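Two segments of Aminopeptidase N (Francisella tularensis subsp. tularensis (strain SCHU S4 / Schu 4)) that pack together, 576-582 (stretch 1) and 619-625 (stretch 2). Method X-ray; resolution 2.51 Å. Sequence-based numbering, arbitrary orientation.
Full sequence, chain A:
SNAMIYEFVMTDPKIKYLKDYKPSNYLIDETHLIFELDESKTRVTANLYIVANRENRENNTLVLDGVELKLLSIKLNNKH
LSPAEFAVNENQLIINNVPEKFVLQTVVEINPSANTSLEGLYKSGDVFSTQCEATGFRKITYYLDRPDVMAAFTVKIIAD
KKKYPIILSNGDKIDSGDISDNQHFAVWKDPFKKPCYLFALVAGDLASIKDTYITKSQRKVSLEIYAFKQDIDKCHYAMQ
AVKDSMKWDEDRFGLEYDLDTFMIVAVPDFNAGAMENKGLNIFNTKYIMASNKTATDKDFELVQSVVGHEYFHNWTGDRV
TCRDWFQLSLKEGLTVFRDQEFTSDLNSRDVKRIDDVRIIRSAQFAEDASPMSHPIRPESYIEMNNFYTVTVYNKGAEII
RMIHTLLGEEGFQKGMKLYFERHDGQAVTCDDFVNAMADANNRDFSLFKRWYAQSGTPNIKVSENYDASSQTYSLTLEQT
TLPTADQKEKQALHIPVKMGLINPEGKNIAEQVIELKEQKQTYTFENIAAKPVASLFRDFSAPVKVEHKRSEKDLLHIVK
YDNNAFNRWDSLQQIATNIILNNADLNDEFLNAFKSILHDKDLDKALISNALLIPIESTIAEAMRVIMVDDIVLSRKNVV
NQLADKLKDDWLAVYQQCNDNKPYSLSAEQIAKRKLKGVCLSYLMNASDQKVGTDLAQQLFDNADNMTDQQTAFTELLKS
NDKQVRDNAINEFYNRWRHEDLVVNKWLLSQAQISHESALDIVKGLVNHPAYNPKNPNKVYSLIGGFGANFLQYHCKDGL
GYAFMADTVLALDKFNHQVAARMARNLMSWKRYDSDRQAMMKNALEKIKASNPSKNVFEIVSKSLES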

# COMPACT_ATOMS: atom_id res chain seq x y z
N ALA A 576 -0.66 -13.17 24.99
CA ALA A 576 -0.77 -11.85 25.62
C ALA A 576 -2.17 -11.25 25.49
O ALA A 576 -2.66 -10.61 26.41
N THR A 577 -2.81 -11.47 24.34
CA THR A 577 -4.17 -10.99 24.11
C THR A 577 -5.18 -11.71 25.02
O THR A 577 -6.04 -11.06 25.61
N ASN A 578 -5.06 -13.03 25.12
CA ASN A 578 -5.96 -13.82 25.98
C ASN A 578 -5.75 -13.55 27.47
O ASN A 578 -6.68 -13.68 28.27
N ILE A 579 -4.53 -13.16 27.85
CA ILE A 579 -4.24 -12.70 29.21
C ILE A 579 -5.01 -11.42 29.53
O ILE A 579 -5.57 -11.28 30.62
N ILE A 580 -5.04 -10.50 28.57
CA ILE A 580 -5.66 -9.19 28.76
C ILE A 580 -7.17 -9.32 28.95
O ILE A 580 -7.74 -8.71 29.86
N LEU A 581 -7.81 -10.11 28.09
CA LEU A 581 -9.27 -10.27 28.11
C LEU A 581 -9.77 -10.95 29.38
O LEU A 581 -10.87 -10.65 29.85
N ASN A 582 -8.96 -11.85 29.94
CA ASN A 582 -9.29 -12.48 31.22
C ASN A 582 -8.96 -11.60 32.43
O ASN A 582 -9.15 -12.03 33.57
N THR A 619 -6.19 -3.13 18.54
CA THR A 619 -6.03 -4.49 18.02
C THR A 619 -6.76 -5.49 18.91
O THR A 619 -7.49 -6.36 18.42
N ILE A 620 -6.57 -5.37 20.22
CA ILE A 620 -7.26 -6.24 21.18
C ILE A 620 -8.78 -6.10 21.05
O ILE A 620 -9.52 -7.09 21.12
N ALA A 621 -9.23 -4.86 20.83
CA ALA A 621 -10.65 -4.57 20.65
C ALA A 621 -11.29 -5.30 19.46
O ALA A 621 -12.50 -5.56 19.46
N GLU A 622 -10.49 -5.64 18.45
CA GLU A 622 -10.97 -6.41 17.29
C GLU A 622 -11.43 -7.82 17.68
O GLU A 622 -12.21 -8.44 16.95
N ALA A 623 -10.94 -8.34 18.80
CA ALA A 623 -11.38 -9.64 19.31
C ALA A 623 -12.80 -9.59 19.88
O ALA A 623 -13.53 -10.58 19.84
N MET A 624 -13.18 -8.43 20.39
CA MET A 624 -14.42 -8.28 21.13
C MET A 624 -15.59 -7.96 20.20
O MET A 624 -15.42 -7.27 19.20
N ARG A 625 -16.77 -8.48 20.54
CA ARG A 625 -18.00 -8.18 19.82
C ARG A 625 -18.53 -6.81 20.26
O ARG A 625 -18.89 -5.98 19.42

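Which side chain forms the main bump of this contact? It is Ile620, on the helical part of the second stretch, whose CA-to-CB bond points toward the first stretch and which gives up more surface to it than any other residue here. Its backbone comes close as well: the CA atoms of Thr577 and Ile620 lie 6.4 Å apart, the nearest pairing between the stretches. With chi1 at m and chi2 at t, the isoleucine turns CG2 to Leu581 and CD1 to Ile580, though CG2 comes near Ile580 as well.

What hollow receives that bump? Thr577, Ile580 and Leu581 form it, and their spacing of three and four residues brings them to one face of the helix that begins before Ala576. Ile580 points toward the second stretch with chi1 at m and chi2 near -96°, between the usual wells, and its CG2 lies 4.1 Å from CD1 of Ile620. On the other branch, CG2 of Ile620 meets CD2 of Leu581 at 3.7 Å, the tightest approach between the stretches. Thr577, also directed toward the partner and in the m rotamer, adds a looser touch, its OG1 lying 4.4 Å from CG1 of Ile620.

How does Leu581 reach so many neighbours when its CA-to-CB bond points sideways? Its m, t rotamer carries the end of the side chain nearer to the second stretch, where the two methyls fork. Leu581 CD2 rests against Ile620 and lies 4.2 Å from Met624 CG, while Leu581 CD1 is 4.2 Å from Ala623 CB. The short side chain of Ala623 points toward the first stretch and offers a single methyl to the leucine. Met624 starts sideways too, but its m, t, p conformation brings the end nearer; CG, placed by chi1, is closest to Leu581, with SD almost as near. The leucine fork is thus bordered by three residues of the second stretch.

Do polar groups help hold the two stretches together? No hydrogen bond crosses between them, and the contacts are chiefly apolar, burying a modest 248 Å² summed over both sides. The hydroxyl of Thr577 is satisfied by a hydrogen bond elsewhere in the structure, so it can sit beside Ile620 without needing a polar partner there. Backbone hydrogen bonds instead support each side separately: Leu581 N donates to Thr577 O at 3.2 Å, and Ala623 N donates to Ile620 O at 3.0 Å. What joins the surfaces is apolar packing, with Ile620, Ile580 and Leu581 at its centre.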

# COMPACT_ATOMS: atom_id res chain seq x y z
CB ALA A 576 0.27 -10.90 25.03
CB THR A 577 -4.57 -11.16 22.63
OG1 THR A 577 -3.75 -10.31 21.83
CG2 THR A 577 -6.04 -10.81 22.39
CB ASN A 578 -5.82 -15.31 25.68
CG ASN A 578 -6.33 -15.68 24.29
OD1 ASN A 578 -7.04 -14.90 23.65
ND2 ASN A 578 -5.97 -16.87 23.83
CB ILE A 579 -2.72 -12.46 29.41
CG1 ILE A 579 -1.95 -13.79 29.43
CG2 ILE A 579 -2.44 -11.65 30.68
CD1 ILE A 579 -2.10 -14.59 30.71
CB ILE A 580 -5.37 -8.26 27.56
CG1 ILE A 580 -3.86 -8.09 27.33
CG2 ILE A 580 -6.07 -6.91 27.74
CD1 ILE A 580 -3.22 -6.87 27.95
CB LEU A 581 -9.75 -11.05 26.88
CG LEU A 581 -9.44 -10.45 25.50
CD1 LEU A 581 -9.96 -11.36 24.41
CD2 LEU A 581 -10.02 -9.05 25.36
CB ASN A 582 -8.55 -13.82 31.35
CG ASN A 582 -8.84 -14.78 30.21
OD1 ASN A 582 -7.96 -15.51 29.75
ND2 ASN A 582 -10.08 -14.78 29.72
CB THR A 619 -4.55 -4.89 17.92
OG1 THR A 619 -3.85 -3.93 17.12
CG2 THR A 619 -4.40 -6.28 17.29
CB ILE A 620 -6.82 -5.95 22.63
CG1 ILE A 620 -5.34 -6.31 22.82
CG2 ILE A 620 -7.68 -6.72 23.63
CD1 ILE A 620 -4.70 -5.66 24.03
CB ALA A 621 -10.85 -3.07 20.49
CB GLU A 622 -9.89 -6.48 16.21
CG GLU A 622 -9.54 -5.14 15.58
CD GLU A 622 -8.27 -5.16 14.73
OE1 GLU A 622 -7.60 -6.22 14.65
OE2 GLU A 622 -7.93 -4.12 14.13
CB ALA A 623 -10.41 -10.14 20.37
CB MET A 624 -14.28 -7.16 22.17
CG MET A 624 -13.04 -7.28 23.04
SD MET A 624 -13.10 -6.24 24.50
CE MET A 624 -14.33 -7.11 25.48
CB ARG A 625 -19.05 -9.27 20.05
CG ARG A 625 -20.18 -9.28 19.03
CD ARG A 625 -21.19 -10.39 19.29
NE ARG A 625 -21.76 -10.31 20.63
CZ ARG A 625 -22.72 -9.45 21.01
NH1 ARG A 625 -23.23 -8.57 20.15
NH2 ARG A 625 -23.16 -9.47 22.26